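Local coordinates for protein putative sporulation-specific glycosylase ydhD (Bacillus subtilis subsp. subtilis str. 168, PDB 3CZ8) that probably binds chitin-like polysaccharides and hydrolyses their glycosidic bonds in sporulation, this chain being its family 18 glycosyl hydrolase part, at residues G225-I230 against F268-Q273; Q136-L141 against V174-F179; Y183-A188 against I198-R203. The protein carries 1 engineered substitution. All coordinates share one frame; numbering follows the deposited sequence.

Contact 1. Residues G225-I230 against F268-Q273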
loop_
_atom_site.group_PDB
_atom_site.type_symbol
_atom_site.label_atom_id
_atom_site.label_comp_id
_atom_site.label_asym_id
_atom_site.label_seq_id
_atom_site.Cartn_x
_atom_site.Cartn_y
_atom_site.Cartn_z
ATOM N N GLY A 225 -5.401 5.618 -8.268
ATOM C CA GLY A 225 -6.429 6.501 -8.810
ATOM C C GLY A 225 -5.806 7.887 -8.763
ATOM O O GLY A 225 -4.684 8.040 -8.268
ATOM N N TYR A 226 -6.487 8.903 -9.287
ATOM C CA TYR A 226 -5.902 10.251 -9.275
ATOM C C TYR A 226 -6.874 11.346 -8.878
ATOM O O TYR A 226 -8.065 11.263 -9.166
ATOM C CB TYR A 226 -5.203 10.603 -10.606
ATOM C CG TYR A 226 -4.075 9.667 -10.984
ATOM C CD1 TYR A 226 -2.782 9.868 -10.509
ATOM C CD2 TYR A 226 -4.310 8.570 -11.808
ATOM C CE1 TYR A 226 -1.754 8.992 -10.849
ATOM C CE2 TYR A 226 -3.298 7.690 -12.149
ATOM C CZ TYR A 226 -2.025 7.905 -11.672
ATOM O OH TYR A 226 -1.032 7.027 -12.023
ATOM N N ASP A 227 -6.333 12.371 -8.226
ATOM C CA ASP A 227 -7.082 13.546 -7.794
ATOM C C ASP A 227 -6.522 14.767 -8.519
ATOM O O ASP A 227 -5.434 15.233 -8.196
ATOM C CB ASP A 227 -6.919 13.714 -6.278
ATOM C CG ASP A 227 -7.924 14.683 -5.667
ATOM O OD1 ASP A 227 -8.223 14.522 -4.466
ATOM O OD2 ASP A 227 -8.424 15.594 -6.362
ATOM N N TRP A 228 -7.276 15.272 -9.495
ATOM C CA TRP A 228 -6.863 16.424 -10.309
ATOM C C TRP A 228 -7.612 17.689 -9.891
ATOM O O TRP A 228 -8.804 17.634 -9.608
ATOM C CB TRP A 228 -7.235 16.194 -11.775
ATOM C CG TRP A 228 -6.489 15.144 -12.545
ATOM C CD1 TRP A 228 -5.342 15.322 -13.270
ATOM C CD2 TRP A 228 -6.880 13.779 -12.743
ATOM N NE1 TRP A 228 -4.978 14.148 -13.877
ATOM C CE2 TRP A 228 -5.905 13.184 -13.578
ATOM C CE3 TRP A 228 -7.954 12.997 -12.292
ATOM C CZ2 TRP A 228 -5.970 11.841 -13.972
ATOM C CZ3 TRP A 228 -8.024 11.663 -12.690
ATOM C CH2 TRP A 228 -7.033 11.098 -13.521
ATOM N N ILE A 229 -6.926 18.832 -9.887
ATOM C CA ILE A 229 -7.616 20.124 -9.781
ATOM C C ILE A 229 -8.150 20.531 -11.166
ATOM O O ILE A 229 -7.365 20.755 -12.097
ATOM C CB ILE A 229 -6.713 21.246 -9.172
ATOM C CG1 ILE A 229 -6.505 21.034 -7.671
ATOM C CG2 ILE A 229 -7.340 22.629 -9.367
ATOM C CD1 ILE A 229 -5.119 20.566 -7.286
ATOM N N ILE A 230 -9.478 20.599 -11.306
ATOM C CA ILE A 230 -10.082 21.096 -12.554
ATOM C C ILE A 230 -10.034 22.634 -12.615
ATOM O O ILE A 230 -9.667 23.275 -11.628
ATOM C CB ILE A 230 -11.435 20.429 -12.945
ATOM C CG1 ILE A 230 -12.417 20.390 -11.776
ATOM C CG2 ILE A 230 -11.178 19.042 -13.520
ATOM C CD1 ILE A 230 -13.806 19.903 -12.177
ATOM N N PHE A 268 -15.805 11.141 -8.956
ATOM C CA PHE A 268 -16.530 12.169 -8.220
ATOM C C PHE A 268 -15.831 13.517 -8.307
ATOM O O PHE A 268 -14.650 13.591 -8.646
ATOM C CB PHE A 268 -16.783 11.767 -6.755
ATOM C CG PHE A 268 -15.538 11.604 -5.924
ATOM C CD1 PHE A 268 -15.037 12.663 -5.175
ATOM C CD2 PHE A 268 -14.892 10.374 -5.855
ATOM C CE1 PHE A 268 -13.900 12.506 -4.387
ATOM C CE2 PHE A 268 -13.755 10.211 -5.081
ATOM C CZ PHE A 268 -13.262 11.283 -4.337
ATOM N N ARG A 269 -16.577 14.577 -8.008
ATOM C CA ARG A 269 -16.009 15.918 -7.896
ATOM C C ARG A 269 -16.306 16.505 -6.520
ATOM O O ARG A 269 -17.300 16.142 -5.887
ATOM C CB ARG A 269 -16.550 16.835 -8.997
ATOM C CG ARG A 269 -16.111 16.457 -10.403
ATOM C CD ARG A 269 -16.725 17.367 -11.455
ATOM N NE ARG A 269 -16.305 16.979 -12.799
ATOM C CZ ARG A 269 -16.990 16.166 -13.602
ATOM N NH1 ARG A 269 -18.149 15.649 -13.210
ATOM N NH2 ARG A 269 -16.514 15.871 -14.804
ATOM N N TYR A 270 -15.430 17.393 -6.059
ATOM C CA TYR A 270 -15.633 18.122 -4.807
ATOM C C TYR A 270 -14.924 19.473 -4.841
ATOM O O TYR A 270 -14.056 19.700 -5.684
ATOM C CB TYR A 270 -15.165 17.293 -3.596
ATOM C CG TYR A 270 -13.665 17.056 -3.496
ATOM C CD1 TYR A 270 -12.831 17.979 -2.861
ATOM C CD2 TYR A 270 -13.086 15.897 -4.017
ATOM C CE1 TYR A 270 -11.452 17.767 -2.769
ATOM C CE2 TYR A 270 -11.710 15.663 -3.917
ATOM C CZ TYR A 270 -10.904 16.603 -3.287
ATOM O OH TYR A 270 -9.552 16.396 -3.185
ATOM N N SER A 271 -15.294 20.359 -3.919
ATOM C CA SER A 271 -14.594 21.629 -3.729
ATOM C C SER A 271 -13.882 21.605 -2.387
ATOM O O SER A 271 -14.488 21.275 -1.367
ATOM C CB SER A 271 -15.569 22.807 -3.788
ATOM O OG SER A 271 -16.231 22.861 -5.039
ATOM N N ASP A 272 -12.598 21.946 -2.387
ATOM C CA ASP A 272 -11.811 21.910 -1.159
ATOM C C ASP A 272 -11.987 23.178 -0.313
ATOM O O ASP A 272 -12.762 24.076 -0.682
ATOM C CB ASP A 272 -10.329 21.584 -1.438
ATOM C CG ASP A 272 -9.635 22.611 -2.329
ATOM O OD1 ASP A 272 -10.258 23.618 -2.724
ATOM O OD2 ASP A 272 -8.439 22.401 -2.637
ATOM N N GLN A 273 -11.246 23.252 0.798
ATOM C CA GLN A 273 -11.327 24.356 1.758
ATOM C C GLN A 273 -10.711 25.658 1.240
ATOM O O GLN A 273 -10.468 26.592 2.015
ATOM C CB GLN A 273 -10.660 23.950 3.079
ATOM C CG GLN A 273 -11.563 23.176 4.032
ATOM C CD GLN A 273 -12.353 24.085 4.960
ATOM O OE1 GLN A 273 -11.789 24.730 5.845
ATOM N NE2 GLN A 273 -13.666 24.128 4.768
#

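Contact 2. Residues Q136-L141 against V174-F179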
loop_
_atom_site.group_PDB
_atom_site.type_symbol
_atom_site.label_atom_id
_atom_site.label_comp_id
_atom_site.label_asym_id
_atom_site.label_seq_id
_atom_site.Cartn_x
_atom_site.Cartn_y
_atom_site.Cartn_z
ATOM N N GLN A 136 16.740 -14.959 -25.892
ATOM C CA GLN A 136 17.965 -15.483 -25.305
ATOM C C GLN A 136 17.725 -15.839 -23.835
ATOM O O GLN A 136 18.273 -16.815 -23.322
ATOM C CB GLN A 136 19.109 -14.475 -25.441
ATOM C CG GLN A 136 20.485 -15.139 -25.511
ATOM C CD GLN A 136 21.638 -14.211 -25.169
ATOM O OE1 GLN A 136 22.494 -14.555 -24.356
ATOM N NE2 GLN A 136 21.669 -13.033 -25.789
ATOM N N LEU A 137 16.880 -15.048 -23.181
ATOM C CA LEU A 137 16.477 -15.295 -21.806
ATOM C C LEU A 137 15.521 -16.481 -21.674
ATOM O O LEU A 137 15.679 -17.267 -20.726
ATOM C CB LEU A 137 15.879 -14.031 -21.178
ATOM C CG LEU A 137 15.575 -14.057 -19.680
ATOM C CD1 LEU A 137 16.835 -14.318 -18.841
ATOM C CD2 LEU A 137 14.899 -12.760 -19.262
ATOM N N ARG A 138 14.546 -16.614 -22.542
ATOM C CA ARG A 138 13.749 -17.800 -22.572
ATOM C C ARG A 138 14.543 -19.097 -22.676
ATOM O O ARG A 138 14.311 -19.995 -21.931
ATOM C CB ARG A 138 12.673 -17.701 -23.620
ATOM C CG ARG A 138 12.118 -18.992 -24.055
ATOM C CD ARG A 138 11.172 -19.568 -23.065
ATOM N NE ARG A 138 9.833 -19.269 -23.466
ATOM C CZ ARG A 138 8.840 -20.119 -23.474
ATOM N NH1 ARG A 138 7.655 -19.727 -23.866
ATOM N NH2 ARG A 138 9.023 -21.338 -23.084
ATOM N N ASP A 139 15.485 -19.164 -23.595
ATOM C CA ASP A 139 16.265 -20.348 -23.815
ATOM C C ASP A 139 16.981 -20.769 -22.570
ATOM O O ASP A 139 16.943 -21.911 -22.222
ATOM C CB ASP A 139 17.290 -20.132 -24.914
ATOM C CG ASP A 139 16.696 -20.146 -26.268
ATOM O OD1 ASP A 139 17.393 -19.790 -27.202
ATOM O OD2 ASP A 139 15.546 -20.497 -26.415
ATOM N N ARG A 140 17.632 -19.825 -21.924
ATOM C CA ARG A 140 18.345 -20.058 -20.700
ATOM C C ARG A 140 17.486 -20.480 -19.543
ATOM O O ARG A 140 17.810 -21.356 -18.813
ATOM C CB ARG A 140 19.123 -18.836 -20.322
ATOM C CG ARG A 140 20.093 -19.050 -19.233
ATOM C CD ARG A 140 21.449 -19.299 -19.788
ATOM N NE ARG A 140 22.507 -19.241 -18.801
ATOM C CZ ARG A 140 22.763 -20.190 -17.926
ATOM N NH1 ARG A 140 23.739 -20.030 -17.081
ATOM N NH2 ARG A 140 22.032 -21.275 -17.889
ATOM N N LEU A 141 16.362 -19.846 -19.404
ATOM C CA LEU A 141 15.482 -20.077 -18.256
ATOM C C LEU A 141 14.667 -21.349 -18.347
ATOM O O LEU A 141 14.509 -22.049 -17.345
ATOM C CB LEU A 141 14.537 -18.895 -18.019
ATOM C CG LEU A 141 15.117 -17.614 -17.423
ATOM C CD1 LEU A 141 14.029 -16.577 -17.398
ATOM C CD2 LEU A 141 15.689 -17.828 -16.029
ATOM N N VAL A 174 7.924 -15.581 -27.245
ATOM C CA VAL A 174 9.075 -16.018 -26.447
ATOM C C VAL A 174 8.852 -16.080 -24.927
ATOM O O VAL A 174 9.600 -16.762 -24.230
ATOM C CB VAL A 174 10.365 -15.216 -26.770
ATOM C CG1 VAL A 174 10.717 -15.359 -28.234
ATOM C CG2 VAL A 174 10.205 -13.749 -26.405
ATOM N N VAL A 175 7.847 -15.374 -24.410
ATOM C CA VAL A 175 7.574 -15.425 -22.972
ATOM C C VAL A 175 6.513 -16.477 -22.659
ATOM O O VAL A 175 5.746 -16.878 -23.539
ATOM C CB VAL A 175 7.175 -14.039 -22.367
ATOM C CG1 VAL A 175 8.272 -12.994 -22.620
ATOM C CG2 VAL A 175 5.804 -13.570 -22.875
ATOM N N ASN A 176 6.487 -16.934 -21.411
ATOM C CA ASN A 176 5.458 -17.861 -20.973
ATOM C C ASN A 176 4.168 -17.093 -20.728
ATOM O O ASN A 176 3.091 -17.562 -21.079
ATOM C CB ASN A 176 5.890 -18.609 -19.702
ATOM C CG ASN A 176 7.090 -19.511 -19.929
ATOM O OD1 ASN A 176 8.232 -19.123 -19.677
ATOM N ND2 ASN A 176 6.837 -20.721 -20.418
ATOM N N TYR A 177 4.289 -15.917 -20.106
ATOM C CA TYR A 177 3.128 -15.086 -19.773
ATOM C C TYR A 177 3.386 -13.593 -19.976
ATOM O O TYR A 177 4.491 -13.103 -19.761
ATOM C CB TYR A 177 2.639 -15.358 -18.335
ATOM C CG TYR A 177 2.168 -16.784 -18.105
ATOM C CD1 TYR A 177 0.884 -17.183 -18.460
ATOM C CD2 TYR A 177 3.021 -17.733 -17.541
ATOM C CE1 TYR A 177 0.459 -18.498 -18.260
ATOM C CE2 TYR A 177 2.611 -19.040 -17.341
ATOM C CZ TYR A 177 1.332 -19.417 -17.698
ATOM O OH TYR A 177 0.937 -20.721 -17.494
ATOM N N MET A 178 2.343 -12.874 -20.378
ATOM C CA MET A 178 2.439 -11.440 -20.618
ATOM C C MET A 178 1.509 -10.726 -19.654
ATOM O O MET A 178 0.294 -10.953 -19.671
ATOM C CB MET A 178 2.074 -11.122 -22.077
ATOM C CG MET A 178 2.145 -9.650 -22.492
ATOM S SD MET A 178 1.691 -9.346 -24.234
ATOM C CE MET A 178 2.971 -10.267 -25.035
ATOM N N PHE A 179 2.091 -9.893 -18.791
ATOM C CA PHE A 179 1.306 -9.083 -17.873
ATOM C C PHE A 179 1.082 -7.736 -18.546
ATOM O O PHE A 179 2.012 -6.942 -18.693
ATOM C CB PHE A 179 2.027 -8.868 -16.526
ATOM C CG PHE A 179 2.428 -10.137 -15.792
ATOM C CD1 PHE A 179 1.769 -11.349 -15.989
ATOM C CD2 PHE A 179 3.454 -10.084 -14.848
ATOM C CE1 PHE A 179 2.145 -12.489 -15.287
ATOM C CE2 PHE A 179 3.831 -11.217 -14.139
ATOM C CZ PHE A 179 3.173 -12.418 -14.361
#

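Contact 3. Residues Y183-A188 against I198-R203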
loop_
_atom_site.group_PDB
_atom_site.type_symbol
_atom_site.label_atom_id
_atom_site.label_comp_id
_atom_site.label_asym_id
_atom_site.label_seq_id
_atom_site.Cartn_x
_atom_site.Cartn_y
_atom_site.Cartn_z
ATOM N N TYR A 183 -3.669 0.304 -17.582
ATOM C CA TYR A 183 -4.068 1.460 -16.776
ATOM C C TYR A 183 -3.213 2.659 -17.146
ATOM O O TYR A 183 -2.305 2.536 -17.973
ATOM C CB TYR A 183 -3.952 1.168 -15.267
ATOM C CG TYR A 183 -2.621 0.606 -14.817
ATOM C CD1 TYR A 183 -1.529 1.440 -14.583
ATOM C CD2 TYR A 183 -2.458 -0.761 -14.610
ATOM C CE1 TYR A 183 -0.306 0.926 -14.180
ATOM C CE2 TYR A 183 -1.237 -1.282 -14.197
ATOM C CZ TYR A 183 -0.170 -0.432 -13.986
ATOM O OH TYR A 183 1.042 -0.936 -13.578
ATOM N N ASP A 184 -3.498 3.798 -16.510
ATOM C CA ASP A 184 -2.791 5.072 -16.743
ATOM C C ASP A 184 -3.029 5.675 -18.127
ATOM O O ASP A 184 -2.162 6.373 -18.663
ATOM C CB ASP A 184 -1.284 4.991 -16.418
ATOM C CG ASP A 184 -1.000 5.111 -14.936
ATOM O OD1 ASP A 184 -1.961 5.234 -14.152
ATOM O OD2 ASP A 184 0.187 5.090 -14.553
ATOM N N TRP A 185 -4.213 5.414 -18.686
ATOM C CA TRP A 185 -4.700 6.139 -19.861
ATOM C C TRP A 185 -4.891 7.610 -19.513
ATOM O O TRP A 185 -4.717 8.490 -20.354
ATOM C CB TRP A 185 -5.997 5.526 -20.389
ATOM C CG TRP A 185 -5.756 4.431 -21.389
ATOM C CD1 TRP A 185 -5.394 4.583 -22.703
ATOM C CD2 TRP A 185 -5.843 3.020 -21.159
ATOM N NE1 TRP A 185 -5.254 3.355 -23.302
ATOM C CE2 TRP A 185 -5.521 2.377 -22.379
ATOM C CE3 TRP A 185 -6.163 2.235 -20.042
ATOM C CZ2 TRP A 185 -5.515 0.983 -22.515
ATOM C CZ3 TRP A 185 -6.161 0.848 -20.177
ATOM C CH2 TRP A 185 -5.835 0.237 -21.405
ATOM N N HIS A 186 -5.249 7.857 -18.256
ATOM C CA HIS A 186 -5.104 9.166 -17.648
ATOM C C HIS A 186 -4.317 8.978 -16.367
ATOM O O HIS A 186 -4.469 7.962 -15.683
ATOM C CB HIS A 186 -6.464 9.789 -17.364
ATOM C CG HIS A 186 -7.319 9.933 -18.581
ATOM N ND1 HIS A 186 -7.306 11.063 -19.370
ATOM C CD2 HIS A 186 -8.201 9.084 -19.156
ATOM C CE1 HIS A 186 -8.154 10.907 -20.370
ATOM N NE2 HIS A 186 -8.713 9.715 -20.261
ATOM N N HIS A 187 -3.476 9.960 -16.057
ATOM C CA HIS A 187 -2.518 9.860 -14.961
ATOM C C HIS A 187 -2.173 11.243 -14.402
ATOM O O HIS A 187 -2.826 12.234 -14.741
ATOM C CB HIS A 187 -1.252 9.121 -15.425
ATOM C CG HIS A 187 -0.592 9.739 -16.620
ATOM N ND1 HIS A 187 0.490 10.587 -16.517
ATOM C CD2 HIS A 187 -0.860 9.633 -17.945
ATOM C CE1 HIS A 187 0.857 10.981 -17.722
ATOM N NE2 HIS A 187 0.052 10.418 -18.607
ATOM N N ALA A 188 -1.137 11.297 -13.564
ATOM C CA ALA A 188 -0.736 12.518 -12.843
ATOM C C ALA A 188 -0.260 13.656 -13.747
ATOM O O ALA A 188 -0.396 14.831 -13.395
ATOM C CB ALA A 188 0.327 12.195 -11.783
ATOM N N ILE A 198 -13.005 0.808 -19.725
ATOM C CA ILE A 198 -13.292 -0.541 -20.225
ATOM C C ILE A 198 -13.283 -0.599 -21.762
ATOM O O ILE A 198 -13.032 -1.653 -22.355
ATOM C CB ILE A 198 -14.614 -1.097 -19.612
ATOM C CG1 ILE A 198 -14.565 -2.630 -19.470
ATOM C CG2 ILE A 198 -15.851 -0.577 -20.366
ATOM C CD1 ILE A 198 -15.339 -3.395 -20.527
ATOM N N THR A 199 -13.520 0.558 -22.379
ATOM C CA THR A 199 -13.467 0.737 -23.821
ATOM C C THR A 199 -12.044 0.538 -24.351
ATOM O O THR A 199 -11.840 -0.127 -25.365
ATOM C CB THR A 199 -14.011 2.133 -24.230
ATOM O OG1 THR A 199 -13.378 3.153 -23.445
ATOM C CG2 THR A 199 -15.518 2.210 -24.010
ATOM N N GLU A 200 -11.061 1.089 -23.646
ATOM C CA GLU A 200 -9.670 0.948 -24.059
ATOM C C GLU A 200 -9.070 -0.419 -23.701
ATOM O O GLU A 200 -8.145 -0.887 -24.366
ATOM C CB GLU A 200 -8.820 2.095 -23.506
ATOM C CG GLU A 200 -9.188 3.481 -24.026
ATOM C CD GLU A 200 -9.124 3.605 -25.548
ATOM O OE1 GLU A 200 -8.107 3.194 -26.155
ATOM O OE2 GLU A 200 -10.097 4.127 -26.133
ATOM N N ILE A 201 -9.602 -1.045 -22.651
ATOM C CA ILE A 201 -9.223 -2.405 -22.253
ATOM C C ILE A 201 -9.676 -3.397 -23.326
ATOM O O ILE A 201 -8.915 -4.293 -23.712
ATOM C CB ILE A 201 -9.810 -2.770 -20.852
ATOM C CG1 ILE A 201 -9.110 -1.963 -19.754
ATOM C CG2 ILE A 201 -9.687 -4.269 -20.540
ATOM C CD1 ILE A 201 -9.852 -1.980 -18.445
ATOM N N ARG A 202 -10.909 -3.208 -23.800
ATOM C CA ARG A 202 -11.489 -3.956 -24.923
ATOM C C ARG A 202 -10.575 -3.918 -26.145
ATOM O O ARG A 202 -10.212 -4.964 -26.682
ATOM C CB ARG A 202 -12.858 -3.367 -25.283
ATOM C CG ARG A 202 -13.537 -3.971 -26.515
ATOM C CD ARG A 202 -14.537 -5.043 -26.130
ATOM N NE ARG A 202 -15.569 -4.520 -25.238
ATOM C CZ ARG A 202 -16.372 -5.271 -24.490
ATOM N NH1 ARG A 202 -16.273 -6.598 -24.515
ATOM N NH2 ARG A 202 -17.274 -4.688 -23.707
ATOM N N ARG A 203 -10.203 -2.704 -26.556
ATOM C CA ARG A 203 -9.298 -2.476 -27.683
ATOM C C ARG A 203 -7.921 -3.106 -27.481
ATOM O O ARG A 203 -7.363 -3.671 -28.420
ATOM C CB ARG A 203 -9.145 -0.979 -27.955
ATOM C CG ARG A 203 -10.287 -0.352 -28.725
ATOM C CD ARG A 203 -10.199 1.165 -28.667
ATOM N NE ARG A 203 -11.300 1.810 -29.383
ATOM C CZ ARG A 203 -12.489 2.098 -28.852
ATOM N NH1 ARG A 203 -12.759 1.800 -27.586
ATOM N NH2 ARG A 203 -13.415 2.686 -29.596
HETATM O O HOH W 1 -5.044 3.413 -26.145
#

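Contact 1. Residues G225-I230 against F268-Q273
Asp227 and Tyr270 meet across the small antiparallel sheet that is inserted between the last two strands of the GH18 barrel. The Tyr270 hydroxyl is the donor, and its OH lies 2.6 Å from Asp227 OD1. The carboxylate accepts on its syn lone pair. OD1 sits at the edge of the phenol, in the ring plane, while the carboxylate plane is turned 81° from it. Asp227 reaches over because its CG is anti to the backbone N (chi1 -165°). The two strands, 225-229 and 265-271, are not direct neighbours. Strand 277-281 runs between them, so side chains alone bridge the gap. An alpha+beta insertion at this point of the barrel is found in many family 18 chitinases. The carboxylate is shared: OD1 also forms a salt bridge with Arg249, and OD2 is hydrogen-bonded to His278 ND1. The Tyr270 ring stacks with Tyr253 and His278. A phenylalanine in place of Tyr270 would probably keep much of that stacking but deprive Asp227 OD1 of its hydroxyl donor. Just past strand 225-229, Ile230 CD1 touches Arg269 NE at 3.9 Å, near the guanidinium edge. The two side chains cross at about a right angle. Arg269 NE itself is paired with Glu279.

Contact 2. Residues Q136-L141 against V174-F179
The Arg138 guanidinium has the Asn176 amide over one face and the Val174 carbonyl oxygen at its edge. Asn176 OD1 stands 4.0 Å above the guanidinium plane, over its centre. Asn176 ND2 comes to 3.5 Å from Arg138 NH2 on the same face. The two flat groups are tilted 37° from each other, so this is packing and not a true parallel stack. At the edge, Arg138 NE donates to Val174 O at 2.6 Å. The bond is nearly straight at the hydrogen (170°), and the oxygen lies in the guanidinium plane. On the acceptor side the donor stands above the carbonyl plane. The contact belongs to the alpha/beta barrel of family 18. It ties outer helix 127-143 to the turn that leads into barrel strand 177-181, at its N-terminal end. The Arg138 chain bends at chi2 (77°) and chi3, which wraps it around Val174 O. Arg138 CB lies 3.3 Å from Val174 O, and CG and CD are similarly close. Asn176 OD1 has its own hydrogen bond, from Leu148 N in the adjacent parallel strand 147-153. This probably holds the amide in place over the arginine. Val175 O, near Arg138 NH1, accepts a hydrogen bond from Lys216 NZ.

Contact 3. Residues Y183-A188 against I198-R203
Glu200 lies with its CB over one face of the Trp185 indole. Glu200 CB is 3.5 Å from Trp185 CE2, offset toward the rim. It makes a CH-pi contact with the six-membered ring, with Glu200 CB 3.8 Å from the Trp185 ring centroid and 22° off the ring normal. Glu200 CG continues along the indole toward its nitrogen side, reaching 4.0 Å from Trp185 NE1. The chain then bends at chi2 (-57°), which keeps the carboxylate near the indole N-H. There a water joins the two residues. Trp185 NE1 donates to the water oxygen at 2.9 Å, and the water donates to Glu200 OE1 at 3.1 Å. The water lies at the indole edge, in the ring plane. The other oxygen, Glu200 OE2, is 3.8 Å from Arg203 NH1 in a long salt bridge. It sits well out of the guanidinium plane, so only charge acts there.

Trp185 follows Tyr183 and Asp184, which close the Met-Ala-Tyr-Asp motif found in many family 18 enzymes at the end of the sixth barrel strand. Helix 198-208 is next in the barrel. The contact thus lies within one beta-alpha-beta crossover, from strand 177-181 to strand 217-220. On the benzene side of the indole, Trp185 CZ3 meets Ile201 CG1 at 4.1 Å, an apolar contact between side chains that cross at about a right angle. Ile201 also packs on Lys291 of helix 285-297.

Along the chain the order is contact 2, contact 3, contact 1, and none overlaps the next. Contacts 2 and 3 belong to the barrel. Strand 177-181 starts within contact 2, and the loop after it begins contact 3, with centres about 26 Å apart. Contact 1 lies in the inserted antiparallel sheet, about 42 Å from contact 2 between centres and on the opposite side of the chain's centre. Contacts 1 and 3 are about 19 Å apart between centres and touch directly. Tyr226 OH is hydrogen-bonded to Asp184 OD1 (2.9 Å), and the Tyr226 ring packs on His187 and Ala188. The loop 183-188 thus packs the barrel against the insertion, within the GH18 part of the protein.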